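PDB 5CN2: ADP-ribosylation factor-binding protein GGA1 from Saccharomyces cerevisiae, which binds the small GTPases ARF1 and ARF2 and may regulate membrane traffic through the trans-Golgi network, its GAE (gamma-ear) domain being the part described here. Local coordinates for residues Arg36-Tyr41 and Lys83-Val88; Phe52-Ala57 and Trp103-Cys108; His20-Tyr25 and Ser42-Asp47; Pro98-Trp103 and Thr119-Thr124; Leu27-Met32 and Ile91-Gly96. All blocks are in the same frame, centred on the assembly; numbering follows the deposited sequence.

Contact 1: Arg36-Tyr41 and Lys83-Val88; sequences RLVIFY and KQIASV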
# COMPACT_ATOMS: atom_id res chain seq x y z
N ARG A 36 -2.60 -8.32 -8.82
CA ARG A 36 -2.99 -6.92 -8.86
C ARG A 36 -3.21 -6.44 -7.43
O ARG A 36 -3.92 -7.09 -6.67
CB ARG A 36 -4.27 -6.77 -9.66
CG ARG A 36 -4.57 -5.34 -10.02
CD ARG A 36 -5.10 -5.23 -11.45
NE ARG A 36 -5.57 -3.88 -11.75
CZ ARG A 36 -6.69 -3.34 -11.26
NH1 ARG A 36 -7.46 -4.03 -10.41
NH2 ARG A 36 -7.03 -2.11 -11.59
N LEU A 37 -2.57 -5.35 -7.04
CA LEU A 37 -2.81 -4.76 -5.72
C LEU A 37 -3.45 -3.44 -5.90
O LEU A 37 -2.87 -2.54 -6.53
CB LEU A 37 -1.52 -4.45 -4.97
CG LEU A 37 -1.04 -5.48 -4.00
CD1 LEU A 37 -0.06 -6.38 -4.74
CD2 LEU A 37 -0.38 -4.75 -2.85
N VAL A 38 -4.62 -3.30 -5.30
CA VAL A 38 -5.29 -2.01 -5.21
C VAL A 38 -5.15 -1.58 -3.76
O VAL A 38 -5.70 -2.22 -2.86
CB VAL A 38 -6.74 -2.12 -5.65
CG1 VAL A 38 -7.39 -0.74 -5.67
CG2 VAL A 38 -6.79 -2.76 -7.03
N ILE A 39 -4.36 -0.52 -3.56
CA ILE A 39 -4.04 -0.02 -2.23
C ILE A 39 -4.90 1.20 -1.92
O ILE A 39 -5.15 2.04 -2.79
CB ILE A 39 -2.56 0.37 -2.12
CG1 ILE A 39 -1.69 -0.74 -2.72
CG2 ILE A 39 -2.17 0.65 -0.65
CD1 ILE A 39 -0.19 -0.49 -2.62
N PHE A 40 -5.38 1.28 -0.68
CA PHE A 40 -6.23 2.38 -0.25
C PHE A 40 -5.67 2.97 1.02
O PHE A 40 -5.24 2.24 1.93
CB PHE A 40 -7.65 1.88 0.02
CG PHE A 40 -8.37 1.38 -1.18
CD1 PHE A 40 -9.13 2.25 -1.95
CD2 PHE A 40 -8.33 0.04 -1.53
CE1 PHE A 40 -9.81 1.79 -3.06
CE2 PHE A 40 -9.01 -0.42 -2.63
CZ PHE A 40 -9.73 0.45 -3.41
N TYR A 41 -5.72 4.29 1.11
CA TYR A 41 -5.20 5.00 2.26
C TYR A 41 -6.35 5.73 2.95
O TYR A 41 -7.13 6.42 2.29
CB TYR A 41 -4.11 5.97 1.80
CG TYR A 41 -3.04 5.31 0.91
CD1 TYR A 41 -1.93 4.66 1.46
CD2 TYR A 41 -3.14 5.34 -0.46
CE1 TYR A 41 -0.96 4.08 0.65
CE2 TYR A 41 -2.17 4.75 -1.27
CZ TYR A 41 -1.09 4.12 -0.70
OH TYR A 41 -0.15 3.55 -1.52
N LYS A 83 -6.30 6.15 -3.62
CA LYS A 83 -6.18 4.81 -4.18
C LYS A 83 -4.87 4.75 -5.00
O LYS A 83 -4.47 5.75 -5.63
CB LYS A 83 -7.38 4.54 -5.09
CG LYS A 83 -7.42 3.16 -5.73
CD LYS A 83 -8.12 3.15 -7.09
CE LYS A 83 -9.56 2.71 -6.98
NZ LYS A 83 -10.34 2.99 -8.22
N GLN A 84 -4.23 3.59 -5.01
CA GLN A 84 -3.02 3.40 -5.81
C GLN A 84 -2.85 1.97 -6.28
O GLN A 84 -2.73 1.06 -5.45
CB GLN A 84 -1.78 3.79 -5.01
CG GLN A 84 -0.50 3.63 -5.82
CD GLN A 84 0.72 4.27 -5.21
OE1 GLN A 84 1.59 4.75 -5.94
NE2 GLN A 84 0.80 4.30 -3.88
N ILE A 85 -2.80 1.80 -7.59
CA ILE A 85 -2.70 0.49 -8.24
C ILE A 85 -1.26 0.02 -8.41
O ILE A 85 -0.38 0.79 -8.81
CB ILE A 85 -3.32 0.48 -9.64
CG1 ILE A 85 -4.71 1.10 -9.65
CG2 ILE A 85 -3.38 -0.94 -10.19
CD1 ILE A 85 -5.69 0.38 -8.75
N ALA A 86 -1.03 -1.25 -8.10
CA ALA A 86 0.25 -1.89 -8.37
C ALA A 86 0.03 -3.28 -8.95
O ALA A 86 -1.06 -3.86 -8.82
CB ALA A 86 1.08 -1.97 -7.10
N SER A 87 1.06 -3.82 -9.56
CA SER A 87 1.04 -5.23 -9.90
C SER A 87 2.36 -5.90 -9.56
O SER A 87 3.39 -5.25 -9.37
CB SER A 87 0.66 -5.43 -11.35
OG SER A 87 1.63 -4.89 -12.19
N VAL A 88 2.28 -7.20 -9.39
CA VAL A 88 3.38 -8.02 -8.96
C VAL A 88 3.46 -9.15 -9.95
O VAL A 88 2.45 -9.80 -10.21
CB VAL A 88 3.13 -8.62 -7.56
CG1 VAL A 88 4.43 -9.09 -6.95
CG2 VAL A 88 2.48 -7.59 -6.66
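Arg36-Tyr41 and Lys83-Val88 run antiparallel, their axes 4.6 Å apart at closest approach, with Leu37 facing Ala86 and Ile39 facing Gln84 as hydrogen-bonded pairs. Leu37 N gives to Ala86 O at 2.8 Å, and Ala86 N returns to Leu37 O at 2.7 Å. Ile39 and Gln84 exchange a second pair of bonds. Side chains then alternate between two faces. On one, Val38 lies side by side with Ile85 and both its methyls meet Ile85 CD1, each at 3.7 Å; Ile85 CG2 also touches Arg36 NE at 4.0 Å. Further along that face the aliphatic part of Lys83 follows the Phe40 ring, CG standing 3.8 Å from Phe40 CE1. The other face is buried: Leu37 CB meets Ala86 CB at 4.2 Å, and the Leu37 CD1 branch reaches Val88 CG2. Near Tyr41, Gln84 CB sits in the ring plane at the edge, 3.9 Å from Tyr41 CE2. A buried, largely apolar face and a more exposed one with Arg36 and Lys83 fit a sheet of the beta-sandwich adaptin-ear fold, in which Leu37, Ile39 and Tyr41 look into the core.

Contact 2: Phe52-Ala57 and Trp103-Cys108; sequences FALLVA and WKANYC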
# COMPACT_ATOMS: atom_id res chain seq x y z
N PHE A 52 1.23 13.06 1.24
CA PHE A 52 1.36 11.62 1.40
C PHE A 52 2.13 10.99 0.27
O PHE A 52 1.90 11.30 -0.89
CB PHE A 52 0.02 10.91 1.49
CG PHE A 52 0.15 9.45 1.75
CD1 PHE A 52 0.26 8.97 3.06
CD2 PHE A 52 0.27 8.56 0.71
CE1 PHE A 52 0.44 7.63 3.30
CE2 PHE A 52 0.46 7.21 0.95
CZ PHE A 52 0.53 6.75 2.25
N ALA A 53 2.99 10.02 0.60
CA ALA A 53 3.61 9.21 -0.44
C ALA A 53 4.07 7.88 0.09
O ALA A 53 4.69 7.82 1.14
CB ALA A 53 4.81 9.96 -1.04
N LEU A 54 3.82 6.83 -0.69
CA LEU A 54 4.26 5.49 -0.38
C LEU A 54 5.40 5.12 -1.30
O LEU A 54 5.32 5.37 -2.50
CB LEU A 54 3.14 4.47 -0.61
CG LEU A 54 3.50 3.04 -0.15
CD1 LEU A 54 3.03 2.83 1.28
CD2 LEU A 54 2.92 2.00 -1.09
N LEU A 55 6.46 4.54 -0.72
CA LEU A 55 7.60 4.08 -1.48
C LEU A 55 7.70 2.59 -1.28
O LEU A 55 7.42 2.08 -0.20
CB LEU A 55 8.90 4.75 -1.04
CG LEU A 55 9.14 6.21 -1.42
CD1 LEU A 55 8.11 7.13 -0.81
CD2 LEU A 55 10.53 6.64 -0.97
N VAL A 56 8.10 1.89 -2.32
CA VAL A 56 8.13 0.44 -2.27
C VAL A 56 9.39 -0.09 -2.91
O VAL A 56 9.96 0.56 -3.77
CB VAL A 56 6.90 -0.12 -3.00
CG1 VAL A 56 6.92 -1.61 -2.97
CG2 VAL A 56 5.63 0.31 -2.32
N ALA A 57 9.83 -1.26 -2.49
CA ALA A 57 10.90 -1.97 -3.17
C ALA A 57 10.31 -3.18 -3.82
O ALA A 57 9.22 -3.62 -3.46
CB ALA A 57 11.99 -2.39 -2.20
N TRP A 103 8.05 -1.41 2.39
CA TRP A 103 7.34 -0.21 2.05
C TRP A 103 7.65 0.87 3.07
O TRP A 103 8.01 0.59 4.20
CB TRP A 103 5.83 -0.46 2.00
CG TRP A 103 5.27 -0.91 3.28
CD1 TRP A 103 5.10 -2.21 3.68
CD2 TRP A 103 4.84 -0.09 4.37
NE1 TRP A 103 4.58 -2.24 4.95
CE2 TRP A 103 4.40 -0.96 5.39
CE3 TRP A 103 4.78 1.29 4.59
CZ2 TRP A 103 3.90 -0.49 6.61
CZ3 TRP A 103 4.27 1.76 5.81
CH2 TRP A 103 3.84 0.87 6.80
N LYS A 104 7.50 2.12 2.66
CA LYS A 104 7.70 3.25 3.55
C LYS A 104 6.71 4.33 3.14
O LYS A 104 6.45 4.49 1.96
CB LYS A 104 9.14 3.75 3.44
CG LYS A 104 9.34 5.19 3.92
CD LYS A 104 10.51 5.34 4.89
CE LYS A 104 10.34 6.52 5.80
NZ LYS A 104 11.28 6.45 6.93
N ALA A 105 6.14 5.05 4.11
CA ALA A 105 5.27 6.20 3.81
C ALA A 105 5.71 7.43 4.54
O ALA A 105 6.19 7.35 5.66
CB ALA A 105 3.85 5.91 4.14
N ASN A 106 5.56 8.58 3.89
CA ASN A 106 5.78 9.84 4.51
C ASN A 106 4.58 10.70 4.27
O ASN A 106 3.97 10.65 3.19
CB ASN A 106 7.02 10.52 3.94
CG ASN A 106 8.29 9.80 4.30
OD1 ASN A 106 9.02 10.22 5.20
ND2 ASN A 106 8.55 8.68 3.60
N TYR A 107 4.26 11.51 5.27
CA TYR A 107 3.16 12.45 5.17
C TYR A 107 3.27 13.46 6.26
O TYR A 107 3.98 13.26 7.23
CB TYR A 107 1.80 11.76 5.28
CG TYR A 107 1.57 10.94 6.52
CD1 TYR A 107 1.97 9.62 6.57
CD2 TYR A 107 0.88 11.46 7.61
CE1 TYR A 107 1.73 8.84 7.68
CE2 TYR A 107 0.64 10.69 8.74
CZ TYR A 107 1.07 9.38 8.77
OH TYR A 107 0.84 8.60 9.88
N CYS A 108 2.53 14.55 6.10
CA CYS A 108 2.49 15.58 7.12
C CYS A 108 1.08 15.67 7.64
O CYS A 108 0.13 15.69 6.87
CB CYS A 108 2.94 16.92 6.53
SG CYS A 108 4.61 16.84 5.88
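Phe52-Ala57 and Trp103-Cys108 pair antiparallel, with strand directions 163° apart and axes 4.6 Å apart at closest approach. Ala53 with Asn106 and Leu55 with Lys104 are the hydrogen-bonded pairs; the shortest of the four bonds runs from Leu55 N to Lys104 O (2.7 Å, 170°). Between these pairs Ala105 faces Leu54, and Ala105 CA also approaches Ala53 O at 3.2 Å in a CA-H...O contact. On the face that carries Leu54 and Ala105, Phe52 packs at one end. Its CG stands anti to the backbone N (chi1 -176°), and Phe52 CE1 meets the methyl of Ala105, 3.9 Å from Ala105 CB. Phe52 CD1 is equally close to Tyr107 CB, at 3.9 Å, where the two aromatic side chains cross obliquely. Farther along, Leu54 sends its CD1 branch to the benzo part of the indole, 4.0 Å from Trp103 CE3, and Val56 CG2 comes loosely to Trp103 CB at 4.4 Å. Phe52 also meets the Tyr41 ring and Leu21 of the opposing sheet. The chemistry is therefore divided: backbone bonds hold the register, while Phe52, Leu54, Trp103 and Tyr107 form a largely apolar surface, Trp103 NE1 being satisfied by Thr120 OG1.

Contact 3: His20-Tyr25 and Ser42-Asp47; sequences HLRIDY and SNISSD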
# COMPACT_ATOMS: atom_id res chain seq x y z
N HIS A 20 -3.15 7.50 12.99
CA HIS A 20 -3.58 8.51 12.03
C HIS A 20 -4.01 7.97 10.68
O HIS A 20 -4.70 8.65 9.94
CB HIS A 20 -2.42 9.46 11.79
CG HIS A 20 -1.80 9.94 13.05
ND1 HIS A 20 -2.07 11.18 13.57
CD2 HIS A 20 -0.97 9.32 13.92
CE1 HIS A 20 -1.40 11.33 14.70
NE2 HIS A 20 -0.74 10.21 14.94
N LEU A 21 -3.56 6.76 10.34
CA LEU A 21 -3.61 6.28 8.98
C LEU A 21 -3.83 4.78 8.93
O LEU A 21 -3.21 4.03 9.69
CB LEU A 21 -2.29 6.61 8.30
CG LEU A 21 -2.19 6.20 6.83
CD1 LEU A 21 -3.06 7.10 5.97
CD2 LEU A 21 -0.75 6.28 6.36
N ARG A 22 -4.70 4.34 8.03
CA ARG A 22 -4.86 2.90 7.73
C ARG A 22 -4.57 2.69 6.26
O ARG A 22 -5.17 3.34 5.42
CB ARG A 22 -6.25 2.37 8.05
CG ARG A 22 -6.42 0.90 7.67
CD ARG A 22 -7.78 0.32 8.01
NE ARG A 22 -8.83 0.73 7.06
CZ ARG A 22 -9.67 1.75 7.25
NH1 ARG A 22 -9.62 2.48 8.35
NH2 ARG A 22 -10.58 2.03 6.32
N ILE A 23 -3.63 1.80 5.98
CA ILE A 23 -3.32 1.38 4.63
C ILE A 23 -3.84 -0.01 4.56
O ILE A 23 -3.43 -0.84 5.32
CB ILE A 23 -1.79 1.34 4.34
CG1 ILE A 23 -1.14 2.69 4.66
CG2 ILE A 23 -1.52 0.97 2.91
CD1 ILE A 23 0.37 2.67 4.61
N ASP A 24 -4.75 -0.27 3.63
CA ASP A 24 -5.20 -1.63 3.37
C ASP A 24 -5.32 -1.83 1.88
O ASP A 24 -5.07 -0.89 1.08
CB ASP A 24 -6.52 -1.94 4.11
CG ASP A 24 -7.61 -0.93 3.86
OD1 ASP A 24 -7.60 -0.21 2.84
OD2 ASP A 24 -8.50 -0.85 4.72
N TYR A 25 -5.68 -3.05 1.47
CA TYR A 25 -5.60 -3.39 0.04
C TYR A 25 -6.36 -4.62 -0.38
O TYR A 25 -6.56 -5.53 0.42
CB TYR A 25 -4.13 -3.54 -0.38
CG TYR A 25 -3.43 -4.67 0.29
CD1 TYR A 25 -2.91 -4.52 1.56
CD2 TYR A 25 -3.28 -5.91 -0.34
CE1 TYR A 25 -2.26 -5.57 2.19
CE2 TYR A 25 -2.64 -6.95 0.27
CZ TYR A 25 -2.14 -6.79 1.53
OH TYR A 25 -1.51 -7.84 2.14
N SER A 42 -6.47 5.52 4.27
CA SER A 42 -7.55 6.10 5.05
C SER A 42 -7.05 6.94 6.23
O SER A 42 -6.29 6.46 7.05
CB SER A 42 -8.46 5.00 5.57
OG SER A 42 -9.11 4.32 4.50
N ASN A 43 -7.52 8.19 6.33
CA ASN A 43 -7.20 9.07 7.46
C ASN A 43 -8.23 8.77 8.51
O ASN A 43 -9.42 9.01 8.29
CB ASN A 43 -7.25 10.53 6.99
CG ASN A 43 -6.85 11.54 8.06
OD1 ASN A 43 -6.74 11.25 9.25
ND2 ASN A 43 -6.64 12.78 7.61
N ILE A 44 -7.79 8.20 9.63
CA ILE A 44 -8.66 7.94 10.79
C ILE A 44 -8.41 8.95 11.95
O ILE A 44 -8.87 8.73 13.07
CB ILE A 44 -8.48 6.50 11.32
CG1 ILE A 44 -7.02 6.22 11.69
CG2 ILE A 44 -8.97 5.49 10.28
CD1 ILE A 44 -6.82 5.04 12.61
N SER A 45 -7.67 10.03 11.68
CA SER A 45 -7.53 11.14 12.64
C SER A 45 -8.51 12.25 12.28
O SER A 45 -8.98 12.32 11.13
CB SER A 45 -6.14 11.73 12.56
OG SER A 45 -6.05 12.63 11.46
N SER A 46 -8.77 13.14 13.24
CA SER A 46 -9.68 14.28 13.03
C SER A 46 -8.96 15.53 12.47
O SER A 46 -9.53 16.63 12.48
CB SER A 46 -10.48 14.62 14.31
OG SER A 46 -9.74 14.33 15.48
N ASP A 47 -7.75 15.32 11.95
CA ASP A 47 -6.95 16.36 11.29
C ASP A 47 -6.52 15.92 9.90
O ASP A 47 -6.22 14.74 9.69
CB ASP A 47 -5.70 16.64 12.12
CG ASP A 47 -6.00 17.42 13.37
OD1 ASP A 47 -6.47 18.56 13.22
OD2 ASP A 47 -5.79 16.89 14.48
O HOH W 1 -7.46 2.48 4.01
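His20 and Arg22 meet Ser42 and Ile44 where the beta hairpin of strands 21-29 and 34-43 opens at its far end, in one sheet of the adaptin-ear sandwich. Backbone bonds come first. Arg22 and Ser42 form a hydrogen-bonded antiparallel pair with two bonds of 2.8 Å, Arg22 N to Ser42 O and Ser42 N to Arg22 O. Past it, Ile44 N gives a longer and more bent bond to His20 O (3.1 Å, 146°). Among side-chain contacts, Ser42 CB lies over one face of the Arg22 guanidinium, 3.5 Å above its plane and offset toward the rim, while Ile44 CG2 touches Arg22 NH1 at 3.6 Å. A salt bridge from Arg22 NE to Asp24 OD2 (2.8 Å) lies in the guanidinium plane and should limit its rotation. Polar side chains shape the departing chain: Asn43 OD1 accepts from Ser45 N in an Asx turn and also from Ser45 OG, and Ser45 OG closes an ST turn with Asp47 N. Asn43 ND2 bonds Asp47 O and, outside the segments, Leu74 O. An alanine in place of Asn43 would probably leave Ser45 N, Ser45 OG, Asp47 O and Leu74 O without this partner and let the turn loosen. Ser42 OG accepts from Asp80 N and lies 2.5 Å from a water that also lies 2.8 Å from Arg22 O and 2.9 Å from Asp24 OD1.

Contact 4: Pro98-Trp103 and Thr119-Thr124; sequences PIKLKW and TTSLPT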
# COMPACT_ATOMS: atom_id res chain seq x y z
N PRO A 98 5.58 -17.18 -0.61
CA PRO A 98 5.20 -15.96 0.11
C PRO A 98 6.02 -14.74 -0.35
O PRO A 98 7.24 -14.83 -0.46
CB PRO A 98 5.46 -16.30 1.59
CG PRO A 98 5.80 -17.75 1.63
CD PRO A 98 6.28 -18.13 0.26
N ILE A 99 5.34 -13.65 -0.65
CA ILE A 99 5.94 -12.42 -1.19
C ILE A 99 5.97 -11.35 -0.08
O ILE A 99 4.93 -10.99 0.48
CB ILE A 99 5.14 -11.89 -2.41
CG1 ILE A 99 5.50 -12.66 -3.69
CG2 ILE A 99 5.39 -10.41 -2.67
CD1 ILE A 99 5.10 -14.12 -3.67
N LYS A 100 7.17 -10.84 0.22
CA LYS A 100 7.33 -9.82 1.25
C LYS A 100 7.46 -8.44 0.63
O LYS A 100 8.32 -8.23 -0.21
CB LYS A 100 8.56 -10.13 2.11
CG LYS A 100 8.34 -11.33 3.03
CD LYS A 100 9.63 -11.80 3.69
CE LYS A 100 10.26 -10.72 4.55
NZ LYS A 100 11.64 -11.11 4.98
N LEU A 101 6.61 -7.51 1.06
CA LEU A 101 6.64 -6.17 0.55
C LEU A 101 7.23 -5.19 1.57
O LEU A 101 6.65 -4.97 2.64
CB LEU A 101 5.25 -5.75 0.13
CG LEU A 101 5.08 -4.99 -1.18
CD1 LEU A 101 3.92 -4.01 -1.07
CD2 LEU A 101 6.32 -4.25 -1.63
N LYS A 102 8.38 -4.62 1.22
CA LYS A 102 9.00 -3.58 2.00
C LYS A 102 8.46 -2.28 1.47
O LYS A 102 8.41 -2.08 0.26
CB LYS A 102 10.51 -3.64 1.84
CG LYS A 102 11.28 -2.81 2.85
CD LYS A 102 12.79 -3.08 2.73
CE LYS A 102 13.58 -2.82 4.02
NZ LYS A 102 13.94 -1.39 4.23
N TRP A 103 8.05 -1.41 2.39
CA TRP A 103 7.34 -0.21 2.05
C TRP A 103 7.65 0.87 3.07
O TRP A 103 8.01 0.59 4.20
CB TRP A 103 5.83 -0.46 2.00
CG TRP A 103 5.27 -0.91 3.28
CD1 TRP A 103 5.10 -2.21 3.68
CD2 TRP A 103 4.84 -0.09 4.37
NE1 TRP A 103 4.58 -2.24 4.95
CE2 TRP A 103 4.40 -0.96 5.39
CE3 TRP A 103 4.78 1.29 4.59
CZ2 TRP A 103 3.90 -0.49 6.61
CZ3 TRP A 103 4.27 1.76 5.81
CH2 TRP A 103 3.84 0.87 6.80
N THR A 119 7.68 -4.24 6.53
CA THR A 119 7.83 -5.33 5.59
C THR A 119 6.66 -6.22 5.91
O THR A 119 6.50 -6.66 7.04
CB THR A 119 9.15 -6.07 5.81
OG1 THR A 119 10.22 -5.16 5.57
CG2 THR A 119 9.28 -7.25 4.85
N THR A 120 5.82 -6.46 4.93
CA THR A 120 4.59 -7.15 5.16
C THR A 120 4.55 -8.31 4.18
O THR A 120 4.87 -8.13 3.00
CB THR A 120 3.45 -6.16 4.94
OG1 THR A 120 3.52 -5.14 5.95
CG2 THR A 120 2.09 -6.86 4.94
N SER A 121 4.19 -9.50 4.66
CA SER A 121 4.02 -10.66 3.79
C SER A 121 2.63 -10.61 3.21
O SER A 121 1.67 -10.48 3.95
CB SER A 121 4.20 -12.00 4.53
OG SER A 121 4.86 -11.83 5.77
N LEU A 122 2.52 -10.75 1.91
CA LEU A 122 1.21 -10.78 1.26
C LEU A 122 0.63 -12.20 1.27
O LEU A 122 1.33 -13.15 0.98
CB LEU A 122 1.34 -10.31 -0.20
CG LEU A 122 2.10 -9.01 -0.42
CD1 LEU A 122 2.02 -8.64 -1.90
CD2 LEU A 122 1.59 -7.89 0.48
N PRO A 123 -0.67 -12.34 1.55
CA PRO A 123 -1.26 -13.68 1.57
C PRO A 123 -1.24 -14.42 0.22
O PRO A 123 -0.75 -13.88 -0.78
CB PRO A 123 -2.70 -13.41 2.02
CG PRO A 123 -2.98 -12.01 1.58
CD PRO A 123 -1.68 -11.29 1.77
N THR A 124 -1.81 -15.63 0.22
CA THR A 124 -1.74 -16.62 -0.88
C THR A 124 -2.35 -16.27 -2.23
O THR A 124 -3.53 -15.93 -2.36
CB THR A 124 -2.37 -17.97 -0.47
OG1 THR A 124 -1.88 -18.36 0.81
CG2 THR A 124 -2.06 -19.07 -1.52
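This is a hairpin pairing at the edge of the smaller sheet, joining Pro98-Trp103 to Thr119-Thr124, whose first residues end the outermost strand 112-122. Leu101 and Thr120 exchange both bonds of a hydrogen-bonded pair, Leu101 N to Thr120 O at 2.7 Å being almost straight (177°). Leu122 N adds a bond to Ile99 O at 2.8 Å. One side-chain bond crosses: Trp103 NE1 gives to Thr120 OG1 at 3.2 Å, with the hydroxyl in the indole plane at the ring edge. Trp103 CG lies between its backbone N and carbonyl carbon (chi1 61°), which starts the indole off in this direction, and the bond should help fix the ring's rotation. In this antiparallel hairpin of the adaptin-ear beta sandwich the two faces differ. Ile99, Leu101 and Leu122 occupy the inner one: Ile99 CG2 meets Leu122 CD1 at 3.9 Å, and Leu101 CB lies 4.3 Å from Leu122 CD2. Leu122 also packs on Tyr25 of the other sheet. On the exposed face the two branches of Thr119 diverge between lysines. Its methyl CG2 touches Lys100 CE at 3.6 Å, whereas Thr119 OG1 faces Lys102 CG at 3.7 Å without any polar group of that lysine taking part.

Contact 5: Leu27-Met32 and Ile91-Gly96; sequences LTRESM and ISVNLG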
# COMPACT_ATOMS: atom_id res chain seq x y z
N LEU A 27 -6.20 -7.80 -3.06
CA LEU A 27 -5.16 -8.56 -3.73
C LEU A 27 -5.81 -9.63 -4.57
O LEU A 27 -6.41 -10.54 -4.03
CB LEU A 27 -4.23 -9.19 -2.71
CG LEU A 27 -3.14 -10.09 -3.29
CD1 LEU A 27 -2.11 -9.28 -4.04
CD2 LEU A 27 -2.48 -10.87 -2.17
N THR A 28 -5.69 -9.50 -5.89
CA THR A 28 -6.28 -10.45 -6.82
C THR A 28 -5.23 -11.08 -7.72
O THR A 28 -4.19 -10.49 -8.00
CB THR A 28 -7.30 -9.77 -7.71
OG1 THR A 28 -6.76 -8.52 -8.15
CG2 THR A 28 -8.57 -9.51 -6.96
N ARG A 29 -5.53 -12.28 -8.18
CA ARG A 29 -4.67 -12.95 -9.13
C ARG A 29 -5.27 -12.74 -10.50
O ARG A 29 -6.39 -13.14 -10.74
CB ARG A 29 -4.58 -14.43 -8.79
CG ARG A 29 -3.94 -15.26 -9.88
CD ARG A 29 -3.55 -16.62 -9.36
NE ARG A 29 -2.13 -16.85 -9.60
CZ ARG A 29 -1.16 -16.55 -8.75
NH1 ARG A 29 -1.43 -16.01 -7.59
NH2 ARG A 29 0.09 -16.78 -9.07
N GLU A 30 -4.55 -12.07 -11.40
CA GLU A 30 -5.07 -11.84 -12.74
C GLU A 30 -4.72 -12.97 -13.70
O GLU A 30 -5.46 -13.24 -14.64
CB GLU A 30 -4.54 -10.53 -13.30
CG GLU A 30 -5.23 -9.29 -12.77
CD GLU A 30 -4.88 -8.07 -13.59
OE1 GLU A 30 -3.78 -8.03 -14.19
OE2 GLU A 30 -5.72 -7.15 -13.66
N SER A 31 -3.59 -13.61 -13.49
CA SER A 31 -3.14 -14.65 -14.38
C SER A 31 -2.26 -15.53 -13.58
O SER A 31 -2.09 -15.35 -12.38
CB SER A 31 -2.34 -14.05 -15.55
OG SER A 31 -1.00 -13.80 -15.14
N MET A 32 -1.63 -16.47 -14.25
CA MET A 32 -0.73 -17.38 -13.57
C MET A 32 0.56 -16.69 -13.10
O MET A 32 1.24 -17.21 -12.22
CB MET A 32 -0.39 -18.54 -14.50
CG MET A 32 -0.14 -19.84 -13.79
SD MET A 32 -1.60 -20.52 -12.94
CE MET A 32 -1.71 -22.17 -13.65
N ILE A 91 8.51 -15.02 -11.13
CA ILE A 91 8.56 -16.41 -10.76
C ILE A 91 7.92 -16.63 -9.38
O ILE A 91 7.13 -17.56 -9.19
CB ILE A 91 10.01 -16.97 -10.92
CG1 ILE A 91 10.04 -18.51 -10.81
CG2 ILE A 91 10.97 -16.36 -9.90
CD1 ILE A 91 9.16 -19.26 -11.80
N SER A 92 8.17 -15.74 -8.44
CA SER A 92 7.58 -15.91 -7.10
C SER A 92 6.05 -15.90 -7.07
O SER A 92 5.46 -16.57 -6.24
CB SER A 92 8.13 -14.87 -6.15
OG SER A 92 9.43 -15.27 -5.76
N VAL A 93 5.42 -15.14 -7.97
CA VAL A 93 3.98 -15.18 -8.13
C VAL A 93 3.56 -16.54 -8.70
O VAL A 93 2.55 -17.10 -8.29
CB VAL A 93 3.45 -14.04 -9.03
CG1 VAL A 93 1.98 -14.21 -9.34
CG2 VAL A 93 3.67 -12.70 -8.35
N ASN A 94 4.35 -17.08 -9.62
CA ASN A 94 4.06 -18.37 -10.22
C ASN A 94 4.24 -19.57 -9.27
O ASN A 94 3.49 -20.53 -9.31
CB ASN A 94 4.95 -18.58 -11.43
CG ASN A 94 4.25 -19.32 -12.54
OD1 ASN A 94 3.67 -18.71 -13.44
ND2 ASN A 94 4.28 -20.66 -12.46
N LEU A 95 5.25 -19.50 -8.43
CA LEU A 95 5.56 -20.60 -7.52
C LEU A 95 4.70 -20.63 -6.24
O LEU A 95 4.85 -21.54 -5.43
CB LEU A 95 7.06 -20.58 -7.18
CG LEU A 95 7.93 -21.01 -8.37
CD1 LEU A 95 9.39 -20.66 -8.16
CD2 LEU A 95 7.80 -22.51 -8.61
N GLY A 96 3.81 -19.66 -6.08
CA GLY A 96 2.94 -19.57 -4.91
C GLY A 96 3.74 -19.46 -3.62
O GLY A 96 3.32 -19.93 -2.57
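Arg29 runs extended from its backbone, CG anti to N (chi1 168°) and CD nearly anti as well, then bends at chi3 (-124°), and its guanidinium arrives beside Val93 in the short helix 91-94. There Arg29 NH2 gives a hydrogen bond to Val93 O at 2.6 Å. The bond is short but bent (132° at the hydrogen): the oxygen lies near the guanidinium plane, at its edge, while the donor stands well above the plane of the Val93 carbonyl. Arg29 NH2 also approaches Val93 CG1 at 3.2 Å, the two side chains running alongside in opposite senses. A weak bond of 3.4 Å runs from Arg29 NH2 to Met32 O, linking the guanidinium to its own turn. A leucine in place of Arg29 would probably leave Val93 O, and the weakly bonded Met32 O, without this donor and weaken the tie between helix and strand end. Beside it the side chains of Met32 and Asn94 meet at a slant. Within the helical segment, Leu95 N bonds Ile91 O at 2.8 Å, and Gly96 follows with positive phi in a Schellman motif that ends the helix. Arg29 NH1 reaches O of the C-terminal residue Ile125 in a weak hydrogen bond. Both Arg29 and Val93 rest on Leu35 of strand 34-43, and Asn94 touches Thr33, which places the helix beside the turn that joins strands 21-29 and 34-43.

From the N terminus, strand 21-29 folds back on strand 34-43, and contact 3 closes this hairpin at its open end. Contact 5 begins on the same strand, closes a longer loop through helix 91-94, and crosses contact 3 along the chain. Contact 1 falls wholly within that longer loop and joins strands 34-43 and 78-89, also crossing contact 3. Contact 2 starts at strand 52-56, crosses contacts 1 and 5, and ends on strand 99-109. Contact 4, crossing contact 2 and sharing Trp103 with it, closes the final hairpin. Contacts 1 and 3 build the larger sheet, contacts 2 and 4 the smaller; Tyr41 against Phe52 and Tyr25 against Leu122 join their faces.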